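Putative dehydrogenase (Amycolatopsis orientalis, PDB 5A9T) catalyses the stereoselective, NADPH-dependent reduction of imines to amines as a dimeric imine reductase. Local coordinates at residues 6-11 and 27-32; 11-16 and 33-38; 22-27 and 152-157; 65-70 and 89-94; 116-121 and 166-171. One frame throughout, in Å; residues are numbered along the deposited sequence.

Contact 1 (6-11 and 27-32); sequences LPVTVA and RGHDVT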
# COMPACT_ATOMS: atom_id res chain seq x y z
N LEU A 6 13.73 -15.48 35.38
CA LEU A 6 14.94 -15.30 34.52
C LEU A 6 15.27 -13.79 34.63
O LEU A 6 14.35 -12.95 34.45
CB LEU A 6 14.47 -15.60 33.13
CG LEU A 6 15.55 -15.58 31.98
CD1 LEU A 6 15.81 -14.30 31.19
CD2 LEU A 6 16.84 -16.08 32.48
N PRO A 7 16.49 -13.39 35.02
CA PRO A 7 16.72 -12.00 35.24
C PRO A 7 16.92 -11.28 33.84
O PRO A 7 17.49 -11.84 32.91
CB PRO A 7 18.04 -11.98 36.03
CG PRO A 7 18.70 -13.21 35.67
CD PRO A 7 17.62 -14.23 35.51
N VAL A 8 16.41 -10.07 33.74
CA VAL A 8 16.63 -9.27 32.57
C VAL A 8 16.83 -7.84 33.04
O VAL A 8 16.16 -7.42 33.99
CB VAL A 8 15.42 -9.27 31.61
CG1 VAL A 8 15.79 -8.41 30.39
CG2 VAL A 8 14.99 -10.66 31.29
N THR A 9 17.73 -7.07 32.44
CA THR A 9 17.88 -5.70 32.70
C THR A 9 17.33 -4.91 31.52
O THR A 9 17.66 -5.22 30.36
CB THR A 9 19.34 -5.37 32.92
OG1 THR A 9 19.80 -5.96 34.15
CG2 THR A 9 19.60 -3.90 33.00
N VAL A 10 16.64 -3.82 31.79
CA VAL A 10 16.25 -2.83 30.77
C VAL A 10 16.94 -1.54 31.08
O VAL A 10 16.75 -0.96 32.18
CB VAL A 10 14.73 -2.67 30.74
CG1 VAL A 10 14.38 -1.57 29.72
CG2 VAL A 10 14.03 -3.95 30.41
N ALA A 11 17.77 -1.05 30.17
CA ALA A 11 18.42 0.21 30.26
C ALA A 11 17.79 1.22 29.32
O ALA A 11 17.87 1.10 28.10
CB ALA A 11 19.89 0.07 29.94
N ARG A 27 5.49 -11.12 32.23
CA ARG A 27 5.87 -12.51 31.87
C ARG A 27 6.62 -13.22 33.00
O ARG A 27 7.13 -14.35 32.84
CB ARG A 27 6.76 -12.47 30.61
CG ARG A 27 6.04 -12.10 29.32
CD ARG A 27 5.59 -13.36 28.58
NE ARG A 27 6.74 -14.05 28.03
CZ ARG A 27 6.69 -15.11 27.24
NH1 ARG A 27 5.52 -15.62 26.89
NH2 ARG A 27 7.83 -15.63 26.82
N GLY A 28 6.78 -12.53 34.08
CA GLY A 28 7.35 -13.01 35.26
C GLY A 28 8.83 -12.97 35.53
O GLY A 28 9.37 -13.65 36.37
N HIS A 29 9.50 -12.19 34.72
CA HIS A 29 10.94 -12.06 34.87
C HIS A 29 11.29 -11.21 36.07
O HIS A 29 10.53 -10.36 36.48
CB HIS A 29 11.49 -11.37 33.58
CG HIS A 29 11.34 -12.19 32.35
ND1 HIS A 29 12.19 -13.23 32.03
CD2 HIS A 29 10.50 -12.05 31.31
CE1 HIS A 29 11.81 -13.75 30.87
NE2 HIS A 29 10.76 -13.07 30.43
N ASP A 30 12.53 -11.38 36.56
CA ASP A 30 13.16 -10.50 37.57
C ASP A 30 13.80 -9.33 36.85
O ASP A 30 14.90 -9.49 36.32
CB ASP A 30 14.19 -11.27 38.45
CG ASP A 30 13.54 -12.18 39.52
OD1 ASP A 30 12.31 -12.08 39.80
OD2 ASP A 30 14.29 -13.07 40.00
N VAL A 31 13.10 -8.20 36.82
CA VAL A 31 13.50 -7.10 35.95
C VAL A 31 14.24 -6.09 36.78
O VAL A 31 13.65 -5.47 37.74
CB VAL A 31 12.35 -6.50 35.17
CG1 VAL A 31 12.81 -5.33 34.28
CG2 VAL A 31 11.66 -7.61 34.36
N THR A 32 15.46 -5.79 36.37
CA THR A 32 16.23 -4.61 36.84
C THR A 32 16.15 -3.48 35.87
O THR A 32 16.33 -3.69 34.66
CB THR A 32 17.65 -4.98 37.15
OG1 THR A 32 17.72 -6.06 38.09
CG2 THR A 32 18.52 -3.83 37.57

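Contact 2 (11-16 and 33-38); sequences AGLGPM and VWNRSP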
# COMPACT_ATOMS: atom_id res chain seq x y z
N ALA A 11 17.77 -1.05 30.17
CA ALA A 11 18.42 0.21 30.26
C ALA A 11 17.79 1.22 29.32
O ALA A 11 17.87 1.10 28.10
CB ALA A 11 19.89 0.07 29.94
N GLY A 12 17.18 2.24 29.86
CA GLY A 12 16.46 3.21 29.08
C GLY A 12 14.98 3.10 29.37
O GLY A 12 14.32 2.13 29.09
N LEU A 13 14.38 4.13 30.04
CA LEU A 13 13.00 4.11 30.48
C LEU A 13 12.16 5.26 29.88
O LEU A 13 11.19 5.71 30.58
CB LEU A 13 12.86 4.10 32.02
CG LEU A 13 13.60 2.95 32.70
CD1 LEU A 13 13.49 3.11 34.23
CD2 LEU A 13 13.00 1.62 32.26
N GLY A 14 12.47 5.66 28.67
CA GLY A 14 11.49 6.42 27.87
C GLY A 14 10.22 5.62 27.70
O GLY A 14 10.01 4.51 28.24
N PRO A 15 9.28 6.11 26.90
CA PRO A 15 7.99 5.39 26.77
C PRO A 15 8.16 3.94 26.22
O PRO A 15 7.50 3.03 26.69
CB PRO A 15 7.31 6.28 25.68
CG PRO A 15 7.83 7.63 25.93
CD PRO A 15 9.31 7.45 26.29
N MET A 16 9.06 3.80 25.25
CA MET A 16 9.34 2.48 24.70
C MET A 16 10.01 1.60 25.73
O MET A 16 9.60 0.47 25.99
CB MET A 16 10.11 2.52 23.41
CG MET A 16 10.17 1.10 22.81
SD MET A 16 8.60 0.32 22.39
CE MET A 16 8.28 1.08 20.88
N VAL A 33 15.87 -2.25 36.32
CA VAL A 33 15.72 -1.12 35.42
C VAL A 33 16.69 -0.02 35.71
O VAL A 33 17.08 0.19 36.88
CB VAL A 33 14.28 -0.58 35.37
CG1 VAL A 33 13.34 -1.62 34.93
CG2 VAL A 33 13.84 -0.06 36.75
N TRP A 34 17.13 0.65 34.66
CA TRP A 34 18.12 1.77 34.77
C TRP A 34 17.71 2.81 33.78
O TRP A 34 17.23 2.54 32.67
CB TRP A 34 19.54 1.34 34.53
CG TRP A 34 20.56 2.43 34.48
CD1 TRP A 34 21.29 2.89 35.54
CD2 TRP A 34 20.95 3.22 33.35
NE1 TRP A 34 22.16 3.89 35.10
CE2 TRP A 34 21.91 4.15 33.79
CE3 TRP A 34 20.50 3.33 32.04
CZ2 TRP A 34 22.55 5.03 32.91
CZ3 TRP A 34 21.16 4.20 31.19
CH2 TRP A 34 22.11 5.07 31.63
N ASN A 35 17.87 4.05 34.21
CA ASN A 35 17.71 5.19 33.35
C ASN A 35 18.71 6.26 33.72
O ASN A 35 19.02 6.39 34.88
CB ASN A 35 16.27 5.71 33.42
CG ASN A 35 15.95 6.71 32.32
OD1 ASN A 35 15.66 7.95 32.65
ND2 ASN A 35 15.91 6.31 31.12
N ARG A 36 19.15 7.01 32.72
CA ARG A 36 20.06 8.11 32.95
C ARG A 36 19.51 9.09 34.01
O ARG A 36 20.21 9.45 34.88
CB ARG A 36 20.30 8.86 31.64
CG ARG A 36 21.26 8.23 30.62
N SER A 37 18.22 9.37 33.97
CA SER A 37 17.51 10.32 34.87
C SER A 37 16.65 9.57 35.83
O SER A 37 15.90 8.71 35.40
CB SER A 37 16.51 11.13 34.03
OG SER A 37 17.17 11.87 33.09
N PRO A 38 16.62 9.98 37.11
CA PRO A 38 15.63 9.47 38.09
C PRO A 38 14.22 9.91 37.72
O PRO A 38 13.99 10.88 36.96
CB PRO A 38 16.08 10.16 39.40
CG PRO A 38 16.61 11.49 38.89
CD PRO A 38 17.34 11.17 37.63

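Contact 3 (22-27 and 152-157); sequences AALLDR and AGLGDP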
# COMPACT_ATOMS: atom_id res chain seq x y z
N ALA A 22 7.71 -3.29 31.41
CA ALA A 22 6.42 -3.72 31.84
C ALA A 22 5.98 -5.04 31.27
O ALA A 22 5.51 -5.90 31.99
CB ALA A 22 5.37 -2.66 31.57
N ALA A 23 6.28 -5.25 29.96
CA ALA A 23 5.97 -6.50 29.35
C ALA A 23 6.77 -7.62 29.97
O ALA A 23 6.30 -8.74 30.14
CB ALA A 23 6.17 -6.38 27.85
N LEU A 24 8.06 -7.42 30.24
CA LEU A 24 8.86 -8.46 30.84
C LEU A 24 8.45 -8.81 32.29
O LEU A 24 8.41 -9.96 32.65
CB LEU A 24 10.35 -8.06 30.78
CG LEU A 24 10.94 -7.92 29.38
CD1 LEU A 24 12.24 -7.20 29.46
CD2 LEU A 24 11.16 -9.33 28.83
N LEU A 25 8.00 -7.81 32.97
CA LEU A 25 7.43 -8.01 34.31
C LEU A 25 6.17 -8.86 34.26
O LEU A 25 6.06 -9.81 35.07
CB LEU A 25 7.16 -6.66 35.02
CG LEU A 25 8.32 -5.86 35.49
CD1 LEU A 25 7.97 -4.41 35.83
CD2 LEU A 25 8.91 -6.55 36.70
N ASP A 26 5.31 -8.60 33.29
CA ASP A 26 4.05 -9.33 33.09
C ASP A 26 4.32 -10.80 32.79
O ASP A 26 3.50 -11.68 33.06
CB ASP A 26 3.21 -8.67 31.99
CG ASP A 26 2.55 -7.38 32.45
OD1 ASP A 26 2.52 -7.14 33.66
OD2 ASP A 26 2.00 -6.65 31.62
N ARG A 27 5.49 -11.12 32.23
CA ARG A 27 5.87 -12.51 31.87
C ARG A 27 6.62 -13.22 33.00
O ARG A 27 7.13 -14.35 32.84
CB ARG A 27 6.76 -12.47 30.61
CG ARG A 27 6.04 -12.10 29.32
CD ARG A 27 5.59 -13.36 28.58
NE ARG A 27 6.74 -14.05 28.03
CZ ARG A 27 6.69 -15.11 27.24
NH1 ARG A 27 5.52 -15.62 26.89
NH2 ARG A 27 7.83 -15.63 26.82
N ALA A 152 10.17 -13.39 22.72
CA ALA A 152 8.77 -13.56 22.26
C ALA A 152 7.78 -13.01 23.20
O ALA A 152 6.64 -12.69 22.80
CB ALA A 152 8.55 -14.99 21.99
N GLY A 153 8.09 -12.75 24.47
CA GLY A 153 7.21 -11.99 25.36
C GLY A 153 6.96 -10.55 24.98
O GLY A 153 6.09 -9.91 25.49
N LEU A 154 7.91 -9.96 24.17
CA LEU A 154 7.80 -8.62 23.76
C LEU A 154 6.96 -8.51 22.45
O LEU A 154 6.31 -7.47 22.18
CB LEU A 154 9.17 -8.01 23.52
CG LEU A 154 10.15 -8.07 24.73
CD1 LEU A 154 11.52 -7.55 24.37
CD2 LEU A 154 9.60 -7.27 25.89
N GLY A 155 7.14 -9.47 21.59
CA GLY A 155 6.52 -9.47 20.25
C GLY A 155 7.06 -10.63 19.47
O GLY A 155 8.08 -11.26 19.84
N ASP A 156 6.44 -11.02 18.37
CA ASP A 156 6.87 -12.07 17.56
C ASP A 156 8.29 -11.79 17.05
O ASP A 156 8.46 -10.82 16.32
CB ASP A 156 5.99 -12.28 16.32
CG ASP A 156 6.33 -13.52 15.55
OD1 ASP A 156 6.85 -14.48 16.13
OD2 ASP A 156 6.03 -13.58 14.30
N PRO A 157 9.28 -12.62 17.36
CA PRO A 157 10.63 -12.27 17.02
C PRO A 157 11.02 -12.87 15.67
O PRO A 157 10.83 -14.06 15.43
CB PRO A 157 11.43 -12.90 18.14
CG PRO A 157 10.65 -14.08 18.54
CD PRO A 157 9.22 -13.75 18.32

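Contact 4 (65-70 and 89-94); sequences LVVCLA and RVVVNL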
# COMPACT_ATOMS: atom_id res chain seq x y z
N LEU A 65 20.71 -7.96 28.59
CA LEU A 65 20.62 -6.49 28.75
C LEU A 65 19.84 -5.98 27.54
O LEU A 65 20.35 -5.99 26.43
CB LEU A 65 21.96 -5.84 28.80
CG LEU A 65 22.95 -6.53 29.76
CD1 LEU A 65 24.39 -6.00 29.57
CD2 LEU A 65 22.54 -6.50 31.24
N VAL A 66 18.63 -5.51 27.77
CA VAL A 66 17.76 -4.90 26.75
C VAL A 66 17.91 -3.42 26.75
O VAL A 66 17.69 -2.80 27.85
CB VAL A 66 16.32 -5.31 27.00
CG1 VAL A 66 15.38 -4.65 26.00
CG2 VAL A 66 16.12 -6.81 26.84
N VAL A 67 18.51 -2.82 25.72
CA VAL A 67 18.91 -1.43 25.74
C VAL A 67 17.95 -0.64 24.83
O VAL A 67 17.79 -1.02 23.65
CB VAL A 67 20.36 -1.28 25.37
CG1 VAL A 67 20.75 0.20 25.41
CG2 VAL A 67 21.26 -2.05 26.29
N CYS A 68 17.38 0.47 25.33
CA CYS A 68 16.49 1.32 24.54
C CYS A 68 16.71 2.77 25.00
O CYS A 68 15.92 3.35 25.78
CB CYS A 68 15.08 0.82 24.70
SG CYS A 68 13.94 1.57 23.50
N LEU A 69 17.83 3.32 24.53
CA LEU A 69 18.29 4.67 25.00
C LEU A 69 17.59 5.71 24.18
O LEU A 69 17.09 5.45 23.12
CB LEU A 69 19.79 4.79 24.86
CG LEU A 69 20.64 3.81 25.69
CD1 LEU A 69 22.07 3.94 25.19
CD2 LEU A 69 20.59 3.98 27.14
N ALA A 70 17.64 6.97 24.67
CA ALA A 70 17.22 8.09 23.85
C ALA A 70 18.01 8.19 22.54
O ALA A 70 19.21 7.81 22.49
CB ALA A 70 17.39 9.41 24.73
N ARG A 89 28.20 -11.03 28.96
CA ARG A 89 26.75 -10.65 28.92
C ARG A 89 26.39 -10.40 27.52
O ARG A 89 27.14 -10.66 26.57
CB ARG A 89 26.51 -9.45 29.85
CG ARG A 89 27.03 -9.71 31.28
CD ARG A 89 26.71 -8.59 32.25
NE ARG A 89 27.38 -8.87 33.54
CZ ARG A 89 26.85 -9.67 34.44
NH1 ARG A 89 25.65 -10.15 34.41
NH2 ARG A 89 27.60 -10.05 35.49
N VAL A 90 25.08 -10.11 27.30
CA VAL A 90 24.46 -9.94 25.95
C VAL A 90 23.72 -8.65 25.92
O VAL A 90 22.92 -8.37 26.83
CB VAL A 90 23.54 -11.14 25.69
CG1 VAL A 90 22.66 -10.90 24.49
CG2 VAL A 90 24.37 -12.42 25.59
N VAL A 91 23.90 -7.88 24.85
CA VAL A 91 23.14 -6.63 24.59
C VAL A 91 22.19 -6.91 23.45
O VAL A 91 22.61 -7.31 22.36
CB VAL A 91 24.09 -5.51 24.29
CG1 VAL A 91 23.30 -4.34 23.66
CG2 VAL A 91 24.87 -5.05 25.57
N VAL A 92 20.90 -6.64 23.69
CA VAL A 92 19.87 -6.54 22.67
C VAL A 92 19.54 -5.08 22.57
O VAL A 92 18.91 -4.50 23.48
CB VAL A 92 18.69 -7.40 22.99
CG1 VAL A 92 17.60 -7.26 21.92
CG2 VAL A 92 19.05 -8.85 23.10
N ASN A 93 19.99 -4.43 21.48
CA ASN A 93 19.82 -3.04 21.27
C ASN A 93 18.62 -2.76 20.41
O ASN A 93 18.66 -3.09 19.23
CB ASN A 93 21.06 -2.49 20.58
CG ASN A 93 21.06 -0.96 20.52
OD1 ASN A 93 20.11 -0.28 20.90
ND2 ASN A 93 22.20 -0.38 19.98
N LEU A 94 17.65 -2.07 21.00
CA LEU A 94 16.36 -1.80 20.30
C LEU A 94 16.27 -0.38 19.85
O LEU A 94 15.17 0.04 19.40
CB LEU A 94 15.23 -2.25 21.15
CG LEU A 94 15.19 -3.71 21.50
CD1 LEU A 94 14.04 -4.08 22.41
CD2 LEU A 94 15.16 -4.62 20.26
O HOH W 1 19.47 2.06 22.47

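Contact 5 (116-121 and 166-171); sequences YLDGAI and LAVLYN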
# COMPACT_ATOMS: atom_id res chain seq x y z
N TYR A 116 25.75 -9.67 20.90
CA TYR A 116 25.03 -8.52 20.42
C TYR A 116 23.94 -8.90 19.45
O TYR A 116 24.22 -9.65 18.51
CB TYR A 116 25.99 -7.51 19.74
CG TYR A 116 25.34 -6.25 19.38
CD1 TYR A 116 25.16 -5.16 20.29
CD2 TYR A 116 24.81 -6.07 18.07
CE1 TYR A 116 24.47 -3.98 19.92
CE2 TYR A 116 24.18 -4.87 17.75
CZ TYR A 116 24.00 -3.89 18.56
OH TYR A 116 23.37 -2.65 18.35
N LEU A 117 22.74 -8.38 19.64
CA LEU A 117 21.64 -8.48 18.66
C LEU A 117 21.05 -7.09 18.55
O LEU A 117 20.83 -6.39 19.54
CB LEU A 117 20.68 -9.63 19.16
CG LEU A 117 19.62 -10.08 18.26
CD1 LEU A 117 20.25 -10.79 17.05
CD2 LEU A 117 18.63 -10.91 19.04
N ASP A 118 20.72 -6.67 17.31
CA ASP A 118 20.09 -5.38 17.08
C ASP A 118 18.60 -5.69 16.73
O ASP A 118 18.31 -6.70 16.05
CB ASP A 118 20.78 -4.68 15.89
CG ASP A 118 20.63 -3.19 16.00
OD1 ASP A 118 21.24 -2.43 16.86
OD2 ASP A 118 19.69 -2.63 15.30
N GLY A 119 17.72 -4.84 17.23
CA GLY A 119 16.34 -5.09 16.90
C GLY A 119 15.59 -3.82 16.60
O GLY A 119 15.89 -2.74 17.14
N ALA A 120 14.55 -3.99 15.79
CA ALA A 120 13.68 -2.89 15.41
C ALA A 120 12.25 -3.22 15.83
O ALA A 120 11.68 -4.26 15.45
CB ALA A 120 13.74 -2.66 13.88
N ILE A 121 11.67 -2.35 16.62
CA ILE A 121 10.32 -2.55 17.16
C ILE A 121 9.30 -2.00 16.17
O ILE A 121 9.37 -0.84 15.81
CB ILE A 121 10.22 -1.83 18.48
CG1 ILE A 121 11.29 -2.36 19.46
CG2 ILE A 121 8.82 -2.03 19.01
CD1 ILE A 121 11.41 -1.52 20.72
N LEU A 166 20.71 -5.02 9.40
CA LEU A 166 19.54 -5.48 8.59
C LEU A 166 18.21 -5.08 9.24
O LEU A 166 17.28 -4.60 8.55
CB LEU A 166 19.48 -6.94 8.27
CG LEU A 166 20.55 -7.49 7.38
CD1 LEU A 166 20.51 -8.98 7.50
CD2 LEU A 166 20.25 -7.09 5.90
N ALA A 167 18.09 -5.16 10.58
CA ALA A 167 16.80 -4.74 11.15
C ALA A 167 16.52 -3.33 11.01
O ALA A 167 15.34 -3.00 10.61
CB ALA A 167 16.79 -5.15 12.67
N VAL A 168 17.45 -2.40 11.22
CA VAL A 168 17.22 -0.94 11.05
C VAL A 168 16.94 -0.72 9.57
O VAL A 168 16.10 0.12 9.24
CB VAL A 168 18.39 0.01 11.46
CG1 VAL A 168 18.03 1.50 11.21
CG2 VAL A 168 18.70 -0.11 12.92
N LEU A 169 17.64 -1.42 8.69
CA LEU A 169 17.45 -1.16 7.26
C LEU A 169 16.01 -1.61 6.90
O LEU A 169 15.33 -0.88 6.12
CB LEU A 169 18.46 -1.88 6.46
CG LEU A 169 18.42 -1.73 4.95
CD1 LEU A 169 18.56 -0.28 4.56
CD2 LEU A 169 19.49 -2.58 4.31
N TYR A 170 15.57 -2.79 7.34
CA TYR A 170 14.20 -3.20 7.06
C TYR A 170 13.20 -2.26 7.59
O TYR A 170 12.17 -1.91 6.97
CB TYR A 170 13.93 -4.61 7.64
CG TYR A 170 14.03 -5.79 6.69
CD1 TYR A 170 15.23 -6.26 6.25
CD2 TYR A 170 12.87 -6.36 6.27
CE1 TYR A 170 15.20 -7.46 5.36
CE2 TYR A 170 12.85 -7.44 5.43
CZ TYR A 170 14.00 -7.95 5.05
OH TYR A 170 13.72 -9.06 4.12
N ASN A 171 13.38 -1.77 8.84
CA ASN A 171 12.48 -0.81 9.44
C ASN A 171 12.38 0.45 8.54
O ASN A 171 11.29 0.90 8.25
CB ASN A 171 12.91 -0.42 10.83
CG ASN A 171 11.86 0.37 11.56
OD1 ASN A 171 10.68 0.27 11.38
ND2 ASN A 171 12.32 1.21 12.37
O HOH W 2 19.73 -3.22 12.68

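Contact 1 (6-11 and 27-32)
Leu-6 and His-29 come together through their first torsions: in Leu-6 CG stands anti to the backbone N (chi1 -176°), while the imidazole of His-29 is set anti to its own carbonyl carbon and beside its N (chi1 -66°). The two side chains then run side by side in the same direction, with CB of Leu-6 3.5 Å from ND1 of His-29. That nitrogen also donates to the carbonyl O of Leu-6 at 3.3 Å, through the ring edge and close to the ring plane, though the bond is bent (143° at the hydrogen). The same oxygen takes the backbone N-H of Asp-30 at 3.2 Å from the opposite face of its carbonyl plane, so two donors grip it, and the bond from ND1, though long and bent, favours this turn of the imidazole. From here the strands 7-11 and 30-34 run parallel, as the first two strands of a Rossmann beta-alpha-beta unit whose crossover is helix 15-26. The ladder continues from Val-8 N to Asp-30 O, from Thr-32 N to Val-8 O (3.0 Å), and from Val-10 N to Thr-32 O (2.9 Å). On one face of the sheet Thr-9 and Thr-32 lie alongside each other, OG1 of Thr-9 being 3.8 Å from CB of Thr-32; that hydroxyl is hydrogen-bonded to Ser-62 OG and Ala-58 O. The other face carries Val-8, Val-10 and Val-31. Here CG2 of Val-10 meets CG1 of Val-31 at 4.3 Å, and Leu-24 of helix 15-26 packs against both valines.

Contact 2 (11-16 and 33-38)
Gly-12 N donates to Trp-34 O at 2.8 Å, with the hydrogen almost exactly in line (179°). This hydrogen bond carries on the parallel pairing of Ala-11 with Trp-34 to the point where strand 7-11 gives way to the glycine-rich turn. Gly-12 has a positive phi of 112°, a backbone conformation that suits glycine. With Gly-14, the N-cap of helix 15-26, and Gly-17 it forms the GxGxxG pattern of Rossmann dinucleotide-binding folds, consistent with the NADP(+) contacts seen for Leu-13, Gly-14, Met-16 and Gly-17.

The apolar contacts centre on Leu-13. Its CG is anti to the carbonyl carbon (chi1 -56°), which carries the branched tip across Val-33 at about a right angle, CD1 lying 3.9 Å from Val-33 CB. CG of Leu-13 also rests 3.7 Å from Trp-34 O, and CD1 meets CB of Asn-35, another NADP(+)-binding residue, at 3.9 Å. On the side of the sheet shared by Ala-11 and Trp-34, the methyl CB of Ala-11 approaches CE3 of the indole at 3.9 Å.

Helix 42-46 lies over Leu-13 and Val-33 through Leu-44, helix 55-60 packs on the indole of Trp-34, and strand 64-67 flanks Ala-11 by backbone hydrogen bonds.

Contact 3 (22-27 and 152-157)
Arg-27 lays its guanidinium over the backbone of Gly-153: CA of the glycine sits over one face of the flat group, displaced toward its rim, and 3.4 Å from NE. The chain reaches there by bending at chi2 and chi3 (-94° and -71°), which brings the methylene CD to 3.9 Å from Gly-153 CA as well. NH2 extends farther along the same backbone and comes 3.7 Å from Gly-153 N. No hydrogen bond joins the two segments, and the arginine meets the glycine by van der Waals contact of its flat face. Glycine, with no side chain, lets the guanidinium lie this close in the conformer described. Arg-27 is exposed and was modelled in two conformers, of which this is one; its placement is therefore less settled than that of the leucines.

The apolar part of the contact lies beside it. Leu-154 turns its CD2 toward helix 15-26, and this one methyl lies against CG of Leu-24 at 3.8 Å and against CB of Ala-23 at 4.0 Å. CD2 of Leu-24 is also close, 3.9 Å from CD2 of Leu-154. The leucine chains cross at a slant, while Ala-23 presents its methyl directly toward the 152-157 segment.

These groups join the C-terminal end of helix 15-26 to the turn between helix 141-152 and strand 156-161. On the helix side Leu-24 also packs on Val-8 and Val-10 of strand 7-11 and Val-31 of strand 30-34, whereas Leu-154 continues onto Phe-135 of strand 134-139.

Contact 4 (65-70 and 89-94)
Leu-65 to Val-67 and Val-91 to Asn-93 pair as neighbouring parallel strands of the Rossmann sheet, in a beta-alpha-beta unit whose connection includes helix 75-78. Backbone hydrogen bonds supply the ladder. Leu-65 is gripped on both its polar atoms: its N donates to Val-90 O and its O accepts from Val-92 N, both at 2.9 Å. Val-67, two residues on, repeats the pattern, its N bonding to Val-92 O at 2.8 Å and its O receiving Leu-94 N. The last three of these four bonds are close to straight, at 170° or more at the hydrogen, while that from Leu-65 N is more bent (150°).

Apolar contacts cover both faces. Leu-65, Val-67 and Val-91 share one face, where CG2 of Val-67 meets CG1 of Val-91 at 4.0 Å and CD1 of Leu-65 reaches CG2 of the same valine at 4.1 Å; Val-91 thus offers one methyl to each. On the other face Val-66 CG1 lies 3.9 Å from Leu-94 CD1, and Leu-20 of helix 15-26 covers both.

Polar links gather at the C-terminal ends of the strands, close to the NADP(+)-binding residues Ala-70 and Asn-95. The amide of Asn-93 bonds by ND2 to Tyr-116 OH, and by OD1 to the backbone N of Asn-95. OD1 also takes a hydrogen from a water at 2.9 Å, and this water in turn accepts the N-H of Leu-69, bridging the two segments.

Contact 5 (116-121 and 166-171)
Asp-118 has both carboxylate oxygens engaged, and through them reaches the first turn of helix 166-193. OD1 receives the hydroxyl of Tyr-116 in a short 2.6 Å bond, on the lone pair that faces away from OD2; Ser-96 OG is a second partner of this oxygen. OD2 accepts from a water at 2.7 Å, and the same water takes the backbone N-H of Val-168 at 2.8 Å, so the carboxylate meets the helix start through solvent. With CG anti to the backbone N (chi1 -154°), OD2 also comes 3.6 Å from CG2 of Val-168, in the conformer described.

Strand 115-121 belongs to the sheet of the Rossmann domain, and helix 166-193 is the long helix that leads from it into the C-terminal helical domain, so this contact lies at their junction. The strand and the helix start run in nearly the same direction, 16° apart.

Small residues permit the close approach. CB of Ala-120 points at the helix and lies 3.7 Å from Ala-167 O and 4.1 Å from Ala-167 CB. It also meets CB of Asn-171, one turn further on, at 3.9 Å. Next to these, Leu-166, Leu-169 and Tyr-170 reach the second subunit, where the ring of Tyr-170 meets that of Phe-202 of the neighbouring chain.

Overall arrangement
Contacts 1, 2 and 4 are continuous in the sheet: strand 7-11 pairs with 30-34 on one side and 64-67 on the other, with Thr-9 O 2.8 Å from Val-66 N. Contact 3 ties the end of helix 15-26, which packs on strands 7-11 and 30-34, to the 152-157 turn; its centre is 10 Å from that of contact 1. Contact 5 joins contact 4 through Asn-93 O and Gly-119 N, 2.8 Å apart, and touches contact 2 where Met-16 CG meets Ile-121 CD1 at 3.6 Å. NADP(+)-binding residues belong to contacts 2 and 4, at strand ends and the loops after them. Contact 5 faces the helical domain, the Asn-171 side chain lying about 8 Å from a bound (1R)-1-methyl-1,2,3,4-tetrahydroisoquinoline.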